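Local coordinates for phosphotriesterase family protein (Listeria monocytogenes serotype 4b str. H7858, PDB 3PNZ) that probably hydrolyses phosphorylated sugar lactones with a pair of zinc ions held in an amidohydrolase-fold, TIM-barrel active site, at residues H24-P29 / L76-I81; L41-E46 / A274-Y279; K47-V52 / K83-Q88; G17-H22 / T62-T67. All coordinates share one frame; numbering follows the deposited sequence.

Interaction 1: H24-P29 / L76-I81; sequences HIVCVP and LDVAQI. With ZN (zinc ion), chain I.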
# COMPACT_ATOMS: atom_id res chain seq x y z
N HIS A 24 3.89 -5.61 2.93
CA HIS A 24 4.33 -6.65 1.99
C HIS A 24 4.44 -7.95 2.77
O HIS A 24 4.72 -7.94 3.95
CB HIS A 24 5.67 -6.28 1.35
CG HIS A 24 5.60 -4.97 0.62
ND1 HIS A 24 5.16 -4.87 -0.68
CD2 HIS A 24 5.85 -3.71 1.04
CE1 HIS A 24 5.17 -3.60 -1.04
NE2 HIS A 24 5.58 -2.88 -0.01
N ILE A 25 4.17 -9.07 2.10
CA ILE A 25 4.04 -10.34 2.82
C ILE A 25 4.97 -11.41 2.26
O ILE A 25 5.83 -11.94 2.96
CB ILE A 25 2.59 -10.85 2.80
CG1 ILE A 25 1.66 -9.77 3.37
CG2 ILE A 25 2.46 -12.13 3.62
CD1 ILE A 25 0.17 -10.09 3.18
N VAL A 26 4.80 -11.72 0.98
CA VAL A 26 5.73 -12.60 0.27
C VAL A 26 6.03 -11.97 -1.08
O VAL A 26 5.12 -11.78 -1.90
CB VAL A 26 5.13 -14.01 0.05
CG1 VAL A 26 6.17 -14.93 -0.60
CG2 VAL A 26 4.64 -14.60 1.36
N CYS A 27 7.29 -11.63 -1.31
CA CYS A 27 7.64 -10.97 -2.56
C CYS A 27 9.13 -11.11 -2.86
O CYS A 27 9.96 -11.13 -1.95
CB CYS A 27 7.24 -9.49 -2.53
SG CYS A 27 7.84 -8.57 -1.09
N VAL A 28 9.45 -11.19 -4.14
CA VAL A 28 10.83 -11.34 -4.59
C VAL A 28 11.08 -10.37 -5.75
O VAL A 28 11.14 -10.77 -6.91
CB VAL A 28 11.10 -12.80 -5.04
CG1 VAL A 28 12.60 -13.00 -5.31
CG2 VAL A 28 10.61 -13.77 -3.98
N PRO A 29 11.20 -9.07 -5.43
CA PRO A 29 11.37 -8.00 -6.42
C PRO A 29 12.53 -8.30 -7.37
O PRO A 29 13.64 -8.50 -6.90
CB PRO A 29 11.72 -6.78 -5.56
CG PRO A 29 11.26 -7.09 -4.20
CD PRO A 29 11.19 -8.58 -4.04
N LEU A 76 0.08 -16.74 -5.01
CA LEU A 76 -0.41 -18.01 -4.48
C LEU A 76 0.03 -18.24 -3.04
O LEU A 76 -0.72 -18.79 -2.24
CB LEU A 76 0.02 -19.18 -5.38
CG LEU A 76 -0.57 -19.15 -6.79
CD1 LEU A 76 -0.01 -20.28 -7.64
CD2 LEU A 76 -2.09 -19.20 -6.74
N ASP A 77 1.24 -17.80 -2.70
CA ASP A 77 1.74 -17.95 -1.33
C ASP A 77 0.95 -17.05 -0.38
O ASP A 77 0.60 -17.46 0.73
CB ASP A 77 3.23 -17.60 -1.24
CG ASP A 77 4.12 -18.63 -1.92
OD1 ASP A 77 3.98 -19.84 -1.61
OD2 ASP A 77 4.97 -18.25 -2.74
N VAL A 78 0.69 -15.83 -0.80
CA VAL A 78 -0.09 -14.90 0.01
C VAL A 78 -1.52 -15.41 0.21
O VAL A 78 -2.07 -15.34 1.30
CB VAL A 78 -0.08 -13.48 -0.58
CG1 VAL A 78 -0.99 -12.55 0.20
CG2 VAL A 78 1.36 -12.93 -0.59
N ALA A 79 -2.12 -15.94 -0.86
CA ALA A 79 -3.45 -16.53 -0.76
C ALA A 79 -3.46 -17.68 0.23
O ALA A 79 -4.38 -17.81 1.04
CB ALA A 79 -3.94 -16.99 -2.14
N GLN A 80 -2.43 -18.52 0.19
CA GLN A 80 -2.34 -19.65 1.11
C GLN A 80 -2.22 -19.18 2.56
O GLN A 80 -2.83 -19.75 3.46
CB GLN A 80 -1.18 -20.57 0.74
CG GLN A 80 -1.14 -21.85 1.57
CD GLN A 80 -2.35 -22.73 1.33
OE1 GLN A 80 -2.92 -22.74 0.23
NE2 GLN A 80 -2.76 -23.47 2.35
N ILE A 81 -1.45 -18.12 2.79
CA ILE A 81 -1.32 -17.54 4.12
C ILE A 81 -2.67 -17.02 4.63
O ILE A 81 -3.04 -17.26 5.78
CB ILE A 81 -0.28 -16.41 4.14
CG1 ILE A 81 1.12 -16.97 3.83
CG2 ILE A 81 -0.28 -15.70 5.49
CD1 ILE A 81 2.22 -15.92 3.71
ZN ZN I . 5.49 -0.78 0.14
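Residues 24-29 run as an irregular, largely extended loop past one flank of helix 75-85, and the backbones come nearest at Val-26 and Val-78, whose CA atoms lie 6.3 Å apart. The join is apolar, made by two side chains from the loop and three from one side of the helix, Asp-77, Val-78 and, a turn on, Ile-81. Val-26 has the largest share of the buried surface. With CG1 anti to its backbone N (chi1 -176°), it sets CG2 on the tip of Ile-81, 3.6 Å from CD1, and brings CG1 across the CB methylene of Asp-77. Its CB meets CG2 of Val-78 at 4.0 Å, the two valines sliding past one another in opposite directions. Ile-25 brings both branches to the same helix. CG2, anti to N, reaches CD1 of Ile-81 at 3.8 Å, while the long branch, extended at chi2 171°, carries its CD1 to Val-78 CG1, 4.0 Å away and crossing it at about a right angle. The CD1 methyl of Ile-81 therefore sits against a branch methyl of each loop residue. In TIM-barrel terms, the loop leaving strand 19-23 at its C-terminal end is packed on the helix that follows strand 62-65. The HxH motif of the amidohydrolase fold lies at the end of strand 19-23, and its second histidine, His-24, points away from the helix. His-24 NE2 binds zinc at 2.1 Å, with His-22 and Asp-272 among the other ligands. ND1 is hydrogen-bonded to Thr-67 OG1, which helps fix the rotation of the imidazole.

Interaction 2: L41-E46 / A274-Y279; sequences LLDDKE and ARKTYY. With PO4 (phosphate ion), chain L.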
# COMPACT_ATOMS: atom_id res chain seq x y z
N LEU A 41 14.06 -9.46 -0.08
CA LEU A 41 13.30 -10.58 -0.60
C LEU A 41 12.57 -11.29 0.53
O LEU A 41 13.19 -11.92 1.39
CB LEU A 41 14.21 -11.56 -1.35
CG LEU A 41 15.23 -10.96 -2.31
CD1 LEU A 41 16.05 -12.07 -2.97
CD2 LEU A 41 14.58 -10.07 -3.36
N LEU A 42 11.24 -11.18 0.56
CA LEU A 42 10.45 -11.92 1.53
C LEU A 42 10.08 -13.24 0.88
O LEU A 42 9.00 -13.38 0.30
CB LEU A 42 9.20 -11.13 1.93
CG LEU A 42 9.48 -9.82 2.67
CD1 LEU A 42 8.19 -9.06 2.97
CD2 LEU A 42 10.25 -10.10 3.95
N ASP A 43 10.98 -14.21 0.97
CA ASP A 43 10.92 -15.38 0.09
C ASP A 43 10.67 -16.70 0.81
O ASP A 43 11.00 -17.76 0.28
CB ASP A 43 12.22 -15.46 -0.72
CG ASP A 43 13.46 -15.52 0.16
OD1 ASP A 43 13.32 -15.54 1.41
OD2 ASP A 43 14.57 -15.56 -0.39
N ASP A 44 10.08 -16.63 2.00
CA ASP A 44 9.73 -17.84 2.75
C ASP A 44 8.30 -17.78 3.28
O ASP A 44 8.02 -17.14 4.29
CB ASP A 44 10.70 -18.06 3.91
CG ASP A 44 10.54 -19.42 4.58
OD1 ASP A 44 9.39 -19.84 4.84
OD2 ASP A 44 11.57 -20.07 4.83
N LYS A 45 7.39 -18.48 2.60
CA LYS A 45 5.97 -18.44 2.94
C LYS A 45 5.69 -18.76 4.41
O LYS A 45 4.88 -18.10 5.05
CB LYS A 45 5.17 -19.36 2.00
CG LYS A 45 3.67 -19.43 2.28
CD LYS A 45 3.33 -20.49 3.33
CE LYS A 45 1.87 -20.95 3.21
NZ LYS A 45 1.52 -21.93 4.27
N GLU A 46 6.35 -19.77 4.95
CA GLU A 46 6.05 -20.17 6.32
C GLU A 46 6.54 -19.14 7.34
O GLU A 46 5.90 -18.93 8.38
CB GLU A 46 6.61 -21.57 6.63
CG GLU A 46 6.01 -22.69 5.77
CD GLU A 46 4.49 -22.84 5.92
OE1 GLU A 46 3.93 -22.42 6.96
OE2 GLU A 46 3.86 -23.40 5.00
N ALA A 274 8.94 -4.54 4.61
CA ALA A 274 9.41 -5.01 3.32
C ALA A 274 10.73 -5.77 3.38
O ALA A 274 11.27 -6.14 2.34
CB ALA A 274 9.53 -3.85 2.34
N ARG A 275 11.25 -5.99 4.58
CA ARG A 275 12.58 -6.58 4.76
C ARG A 275 12.57 -7.78 5.69
O ARG A 275 11.79 -7.83 6.65
CB ARG A 275 13.55 -5.53 5.32
CG ARG A 275 13.97 -4.47 4.33
CD ARG A 275 14.87 -3.44 5.00
NE ARG A 275 15.33 -2.43 4.07
CZ ARG A 275 16.44 -2.52 3.36
NH1 ARG A 275 17.21 -3.60 3.48
NH2 ARG A 275 16.79 -1.56 2.52
N LYS A 276 13.47 -8.73 5.44
CA LYS A 276 13.67 -9.84 6.36
C LYS A 276 13.96 -9.31 7.76
O LYS A 276 13.43 -9.81 8.76
CB LYS A 276 14.82 -10.74 5.90
CG LYS A 276 14.50 -11.65 4.71
CD LYS A 276 15.63 -12.67 4.51
CE LYS A 276 15.29 -13.71 3.44
NZ LYS A 276 15.47 -13.18 2.05
N THR A 277 14.79 -8.27 7.83
CA THR A 277 15.19 -7.69 9.11
C THR A 277 14.06 -6.94 9.80
O THR A 277 14.20 -6.51 10.94
CB THR A 277 16.40 -6.74 8.96
OG1 THR A 277 16.13 -5.79 7.92
CG2 THR A 277 17.66 -7.53 8.60
N TYR A 278 12.93 -6.78 9.10
CA TYR A 278 11.76 -6.15 9.69
C TYR A 278 10.77 -7.18 10.23
O TYR A 278 9.98 -6.89 11.13
CB TYR A 278 11.04 -5.29 8.66
CG TYR A 278 11.73 -4.00 8.26
CD1 TYR A 278 12.87 -3.54 8.93
CD2 TYR A 278 11.24 -3.23 7.21
CE1 TYR A 278 13.49 -2.35 8.55
CE2 TYR A 278 11.85 -2.05 6.83
CZ TYR A 278 12.97 -1.61 7.51
OH TYR A 278 13.58 -0.43 7.13
N TYR A 279 10.79 -8.38 9.64
CA TYR A 279 9.92 -9.46 10.09
C TYR A 279 10.48 -10.13 11.34
O TYR A 279 11.68 -10.38 11.43
CB TYR A 279 9.75 -10.49 8.97
CG TYR A 279 8.52 -10.27 8.12
CD1 TYR A 279 8.45 -9.22 7.21
CD2 TYR A 279 7.42 -11.12 8.23
CE1 TYR A 279 7.31 -9.01 6.43
CE2 TYR A 279 6.29 -10.92 7.47
CZ TYR A 279 6.24 -9.88 6.56
OH TYR A 279 5.09 -9.72 5.82
P PO4 L . 12.80 0.64 3.79
O1 PO4 L . 14.28 0.34 3.86
O2 PO4 L . 12.12 -0.49 3.05
O3 PO4 L . 12.23 0.71 5.18
O4 PO4 L . 12.56 1.94 3.05
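Leu-42 and Lys-276 carry most of the buried surface here, one by shape and the other by charge. Leu-42, with CG beside its backbone N (chi1 -65°) and CD1 extended, spreads its two methyls over the opposing loop. CD1 touches CE1 of the Tyr-279 ring at 3.6 Å, side chain and ring crossing at about a right angle, and CD2 lies against the peptide joining Arg-275 to Lys-276, 3.7 Å from Arg-275 C. Lys-276 runs the other way. Its chain is extended up to CE and then bends at chi4 (78°), which turns NZ onto the carbonyl of Leu-41. This hydrogen bond is short, 2.7 Å from NZ to Leu-41 O, and arrives in the carbonyl plane. The same ammonium makes a longer, weak salt bridge of 3.3 Å to Asp-43 OD1, and a further one to Asp-38, so the charge is probably shared among two carboxylates and a carbonyl. Residues 274-279 belong to the loop after strand 267-269, the last barrel strand, and the contact ties this loop to the segment leading into helix 45-57, at whose start Asp-44 is the N-cap. Tyr-279 has its own polar anchor, its OH being hydrogen-bonded to His-24 O. Next to this patch the loop holds a phosphate ion, probably from the crystallisation liquor. Arg-275 NE donates to its O1 at 3.0 Å, the guanidinium meeting the ion edge-on, and Tyr-278 OH gives a 2.6 Å bond to O3. Lys-242, Lys-244 and Tyr-245 complete this cationic pocket, which would suit the phosphate of a phosphorylated sugar lactone.

Interaction 3: K47-V52 / K83-Q88; sequences KSQLDV and KETGIQ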
# COMPACT_ATOMS: atom_id res chain seq x y z
N LYS A 47 7.65 -18.48 7.04
CA LYS A 47 8.15 -17.42 7.92
C LYS A 47 7.24 -16.19 7.87
O LYS A 47 6.87 -15.64 8.92
CB LYS A 47 9.60 -17.05 7.60
CG LYS A 47 10.60 -18.15 7.99
CD LYS A 47 12.04 -17.75 7.68
CE LYS A 47 13.00 -18.86 8.09
NZ LYS A 47 14.41 -18.54 7.76
N SER A 48 6.85 -15.77 6.67
CA SER A 48 5.91 -14.66 6.54
C SER A 48 4.63 -14.99 7.29
O SER A 48 4.08 -14.15 8.00
CB SER A 48 5.61 -14.35 5.08
OG SER A 48 6.79 -14.00 4.38
N GLN A 49 4.18 -16.23 7.15
CA GLN A 49 2.94 -16.65 7.80
C GLN A 49 2.99 -16.52 9.32
O GLN A 49 1.99 -16.16 9.95
CB GLN A 49 2.57 -18.08 7.39
CG GLN A 49 1.33 -18.59 8.09
CD GLN A 49 0.81 -19.88 7.47
OE1 GLN A 49 1.04 -20.16 6.30
NE2 GLN A 49 0.08 -20.66 8.27
N LEU A 50 4.14 -16.81 9.92
CA LEU A 50 4.26 -16.69 11.36
C LEU A 50 4.01 -15.25 11.84
O LEU A 50 3.38 -15.03 12.87
CB LEU A 50 5.61 -17.21 11.84
CG LEU A 50 5.77 -18.73 11.71
CD1 LEU A 50 7.22 -19.15 11.89
CD2 LEU A 50 4.86 -19.44 12.70
N ASP A 51 4.50 -14.26 11.08
CA ASP A 51 4.22 -12.86 11.42
C ASP A 51 2.73 -12.52 11.23
O ASP A 51 2.12 -11.87 12.08
CB ASP A 51 5.08 -11.90 10.59
CG ASP A 51 6.45 -11.66 11.22
OD1 ASP A 51 6.69 -10.53 11.73
OD2 ASP A 51 7.28 -12.59 11.20
N VAL A 52 2.15 -12.96 10.12
CA VAL A 52 0.73 -12.71 9.89
C VAL A 52 -0.10 -13.35 11.01
O VAL A 52 -1.09 -12.78 11.48
CB VAL A 52 0.29 -13.22 8.50
CG1 VAL A 52 -1.22 -13.06 8.32
CG2 VAL A 52 1.05 -12.49 7.41
N LYS A 83 -5.65 -18.03 3.70
CA LYS A 83 -6.45 -19.20 4.02
C LYS A 83 -6.11 -19.80 5.38
O LYS A 83 -7.00 -20.08 6.19
CB LYS A 83 -6.29 -20.26 2.93
CG LYS A 83 -6.99 -21.58 3.26
CD LYS A 83 -7.55 -22.23 2.01
CE LYS A 83 -6.46 -22.64 1.04
NZ LYS A 83 -7.02 -23.50 -0.05
N GLU A 84 -4.82 -19.99 5.65
CA GLU A 84 -4.38 -20.64 6.89
C GLU A 84 -4.53 -19.79 8.15
O GLU A 84 -4.82 -20.31 9.22
CB GLU A 84 -2.94 -21.16 6.76
CG GLU A 84 -2.75 -22.25 5.71
CD GLU A 84 -1.38 -22.89 5.77
OE1 GLU A 84 -0.85 -23.06 6.89
OE2 GLU A 84 -0.82 -23.21 4.70
N THR A 85 -4.35 -18.47 8.03
CA THR A 85 -4.41 -17.61 9.20
C THR A 85 -5.78 -16.98 9.43
O THR A 85 -6.09 -16.54 10.54
CB THR A 85 -3.41 -16.44 9.08
OG1 THR A 85 -3.78 -15.62 7.97
CG2 THR A 85 -2.00 -16.96 8.89
N GLY A 86 -6.58 -16.90 8.38
CA GLY A 86 -7.87 -16.24 8.46
C GLY A 86 -7.80 -14.73 8.22
O GLY A 86 -8.83 -14.05 8.24
N ILE A 87 -6.59 -14.21 8.00
CA ILE A 87 -6.43 -12.77 7.75
C ILE A 87 -6.88 -12.44 6.34
O ILE A 87 -6.47 -13.09 5.37
CB ILE A 87 -4.96 -12.32 7.95
CG1 ILE A 87 -4.54 -12.54 9.40
CG2 ILE A 87 -4.77 -10.85 7.54
CD1 ILE A 87 -5.38 -11.79 10.41
N GLN A 88 -7.73 -11.43 6.22
CA GLN A 88 -8.19 -10.97 4.91
C GLN A 88 -7.09 -10.18 4.22
O GLN A 88 -6.42 -9.36 4.86
CB GLN A 88 -9.45 -10.12 5.09
CG GLN A 88 -10.59 -10.94 5.70
CD GLN A 88 -11.78 -10.11 6.17
OE1 GLN A 88 -12.92 -10.58 6.12
NE2 GLN A 88 -11.52 -8.90 6.65
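Gln-49 leaves its helix with CG anti to the backbone N (chi1 177°) and stays extended at chi2 (168°), so its amide reaches across to Glu-84, whose CG lies anti to its own carbonyl carbon. There NE2 of Gln-49 donates to OE1 of Glu-84 at 2.9 Å along a nearly straight N-H (168°). The oxygen lies in the amide plane, but the donor comes from above the carboxylate plane, since the two flat groups stand almost perpendicular. Lys-45 binds both partners more strongly, through Gln-49 OE1 and Glu-84 OE2, and its ammonium probably holds the pair in place. Below this polar rim the contact becomes apolar. Gln-49 CG slides past Thr-85 CG2 at 3.8 Å, and CG1 of Val-52 enters between Thr-85 and Ile-87, 3.6 Å from Thr-85 OG1 and 3.5 Å from Ile-87 CG1. Thr-85 keeps OG1 in the crowded position between its backbone N and carbonyl carbon, which lets the oxygen accept from Ile-87 N at 3.1 Å while also bonding to Ile-81 O. That ST turn bends the chain where helix 75-85 ends, and Gly-86 follows the helix with positive phi. The chain then enters strand 88-92, so the contact joins two neighbouring outer helices, 45-57 and 75-85, at an alpha-to-beta turn of the TIM-barrel's repeated beta-alpha units.

Interaction 4: G17-H22 / T62-T67; sequences GFTYSH and TIVDAT. With ZN (zinc ion), chain I.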
# COMPACT_ATOMS: atom_id res chain seq x y z
N GLY A 17 -12.64 -4.72 9.63
CA GLY A 17 -12.04 -4.75 10.95
C GLY A 17 -10.69 -4.07 11.01
O GLY A 17 -10.37 -3.22 10.18
N PHE A 18 -9.90 -4.46 12.01
CA PHE A 18 -8.60 -3.85 12.28
C PHE A 18 -7.64 -4.12 11.12
O PHE A 18 -7.37 -5.27 10.78
CB PHE A 18 -8.01 -4.39 13.59
CG PHE A 18 -6.82 -3.63 14.07
CD1 PHE A 18 -6.96 -2.60 14.98
CD2 PHE A 18 -5.56 -3.94 13.60
CE1 PHE A 18 -5.86 -1.88 15.42
CE2 PHE A 18 -4.45 -3.23 14.04
CZ PHE A 18 -4.60 -2.20 14.94
N THR A 19 -7.12 -3.05 10.51
CA THR A 19 -6.43 -3.16 9.23
C THR A 19 -5.08 -2.45 9.22
O THR A 19 -4.97 -1.31 9.69
CB THR A 19 -7.27 -2.52 8.09
OG1 THR A 19 -8.53 -3.21 7.95
CG2 THR A 19 -6.52 -2.60 6.75
N TYR A 20 -4.06 -3.13 8.69
CA TYR A 20 -2.80 -2.48 8.31
C TYR A 20 -2.92 -2.07 6.85
O TYR A 20 -3.14 -2.92 5.99
CB TYR A 20 -1.62 -3.44 8.44
CG TYR A 20 -1.11 -3.73 9.85
CD1 TYR A 20 -1.56 -3.02 10.95
CD2 TYR A 20 -0.15 -4.71 10.05
CE1 TYR A 20 -1.09 -3.30 12.23
CE2 TYR A 20 0.34 -4.99 11.32
CZ TYR A 20 -0.13 -4.29 12.41
OH TYR A 20 0.37 -4.59 13.67
N SER A 21 -2.74 -0.79 6.57
CA SER A 21 -3.07 -0.24 5.25
C SER A 21 -1.99 -0.29 4.15
O SER A 21 -2.28 0.07 3.02
CB SER A 21 -3.56 1.20 5.40
OG SER A 21 -4.81 1.24 6.07
N HIS A 22 -0.78 -0.73 4.48
CA HIS A 22 0.28 -0.83 3.47
C HIS A 22 1.38 -1.78 3.95
O HIS A 22 2.22 -1.40 4.77
CB HIS A 22 0.90 0.54 3.16
CG HIS A 22 1.95 0.50 2.09
ND1 HIS A 22 1.81 1.14 0.88
CD2 HIS A 22 3.16 -0.12 2.04
CE1 HIS A 22 2.88 0.93 0.13
NE2 HIS A 22 3.71 0.16 0.81
N THR A 62 -7.29 -7.58 8.77
CA THR A 62 -7.00 -7.37 7.37
C THR A 62 -5.62 -6.75 7.15
O THR A 62 -5.21 -5.87 7.90
CB THR A 62 -8.04 -6.42 6.74
OG1 THR A 62 -9.34 -7.00 6.87
CG2 THR A 62 -7.73 -6.16 5.26
N ILE A 63 -4.93 -7.21 6.12
CA ILE A 63 -3.71 -6.57 5.65
C ILE A 63 -3.86 -6.16 4.20
O ILE A 63 -4.24 -6.98 3.35
CB ILE A 63 -2.49 -7.50 5.79
CG1 ILE A 63 -2.21 -7.80 7.26
CG2 ILE A 63 -1.26 -6.88 5.11
CD1 ILE A 63 -1.15 -8.87 7.46
N VAL A 64 -3.59 -4.89 3.92
CA VAL A 64 -3.53 -4.42 2.55
C VAL A 64 -2.11 -4.66 2.04
O VAL A 64 -1.15 -4.06 2.53
CB VAL A 64 -3.89 -2.92 2.44
CG1 VAL A 64 -3.83 -2.47 0.98
CG2 VAL A 64 -5.28 -2.68 3.00
N ASP A 65 -1.99 -5.56 1.08
CA ASP A 65 -0.71 -5.97 0.52
C ASP A 65 -0.40 -5.12 -0.69
O ASP A 65 -1.04 -5.26 -1.73
CB ASP A 65 -0.77 -7.44 0.13
CG ASP A 65 0.54 -7.96 -0.43
OD1 ASP A 65 1.41 -7.14 -0.82
OD2 ASP A 65 0.70 -9.20 -0.49
N ALA A 66 0.58 -4.23 -0.57
CA ALA A 66 0.83 -3.23 -1.59
C ALA A 66 1.79 -3.70 -2.69
O ALA A 66 2.23 -2.91 -3.52
CB ALA A 66 1.35 -1.94 -0.94
N THR A 67 2.09 -5.00 -2.70
CA THR A 67 3.02 -5.55 -3.69
C THR A 67 2.44 -5.46 -5.09
O THR A 67 1.41 -6.08 -5.39
CB THR A 67 3.36 -7.02 -3.37
OG1 THR A 67 3.77 -7.14 -1.99
CG2 THR A 67 4.47 -7.53 -4.29
ZN ZN I . 5.49 -0.78 0.14
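Asp-65 OD1 is gripped twice by Thr-67: OG1 donates at 2.6 Å on the syn side of the carboxylate oxygen, and the backbone N of Thr-67 donates at 2.9 Å from above the carboxylate plane. The second bond defines an Asx turn at the end of strand 62-65. Before this turn the strand pairs in parallel with residues 19-20, the touching parts running only 7° apart. Three backbone bonds alternate: Thr-62 N to Phe-18 O, Tyr-20 N to Thr-62 O and Val-64 N to Tyr-20 O. The last is the shortest and straightest, 2.9 Å between Val-64 N and Tyr-20 O with a 175° angle at the hydrogen. Thr-19 and Thr-62 stand side by side on one face of the sheet, both with OG1 anti to the carbonyl carbon; Thr-19 OG1 comes 3.5 Å from Thr-62 CB and is bonded to Gly-17 O, while Thr-62 OG1 is hydrogen-bonded to Leu-16 O. Val-64 CB packs 3.4 Å from Ser-21 O. Where the first strand turns its corner, His-22 swings out with CG anti to its backbone N (chi1 -177°), and the methyl of Ala-66 sits over the centre of its ring, a CH-pi contact with CB 3.5 Å from the centroid. NE2 of His-22 binds zinc at 2.1 Å, and ND1 is hydrogen-bonded to His-185, so methyl, metal and hydrogen bond together fix the ring. Since His-24 and Asp-272 share the zinc, pairing the first two barrel strands positions a metal ligand, and charge withdrawal by the metal would probably make ND1 a better donor.

The zinc ion joins interactions 1 and 4, whose centres are 13 Å apart: His-24 and His-22 both bind it, and a 3.0 Å contact between His-24 ND1 and Thr-67 OG1, probably a hydrogen bond, couples the second-shell threonine of interaction 4 to the first. Interaction 2 meets interaction 1 through the probable bonds Tyr-279 OH to His-24 O (2.6 Å) and Cys-27 N to Leu-42 O (2.9 Å), linking the phosphate-binding loop to the metal loop. Interaction 3 backs both: Ser-48 OG lies 2.7 Å from Ile-25 O, and Lys-45 NZ reaches Glu-84 OE2 at 2.7 Å. Gln-88 O and Ile-63 N, 2.9 Å apart, connect it to interaction 4.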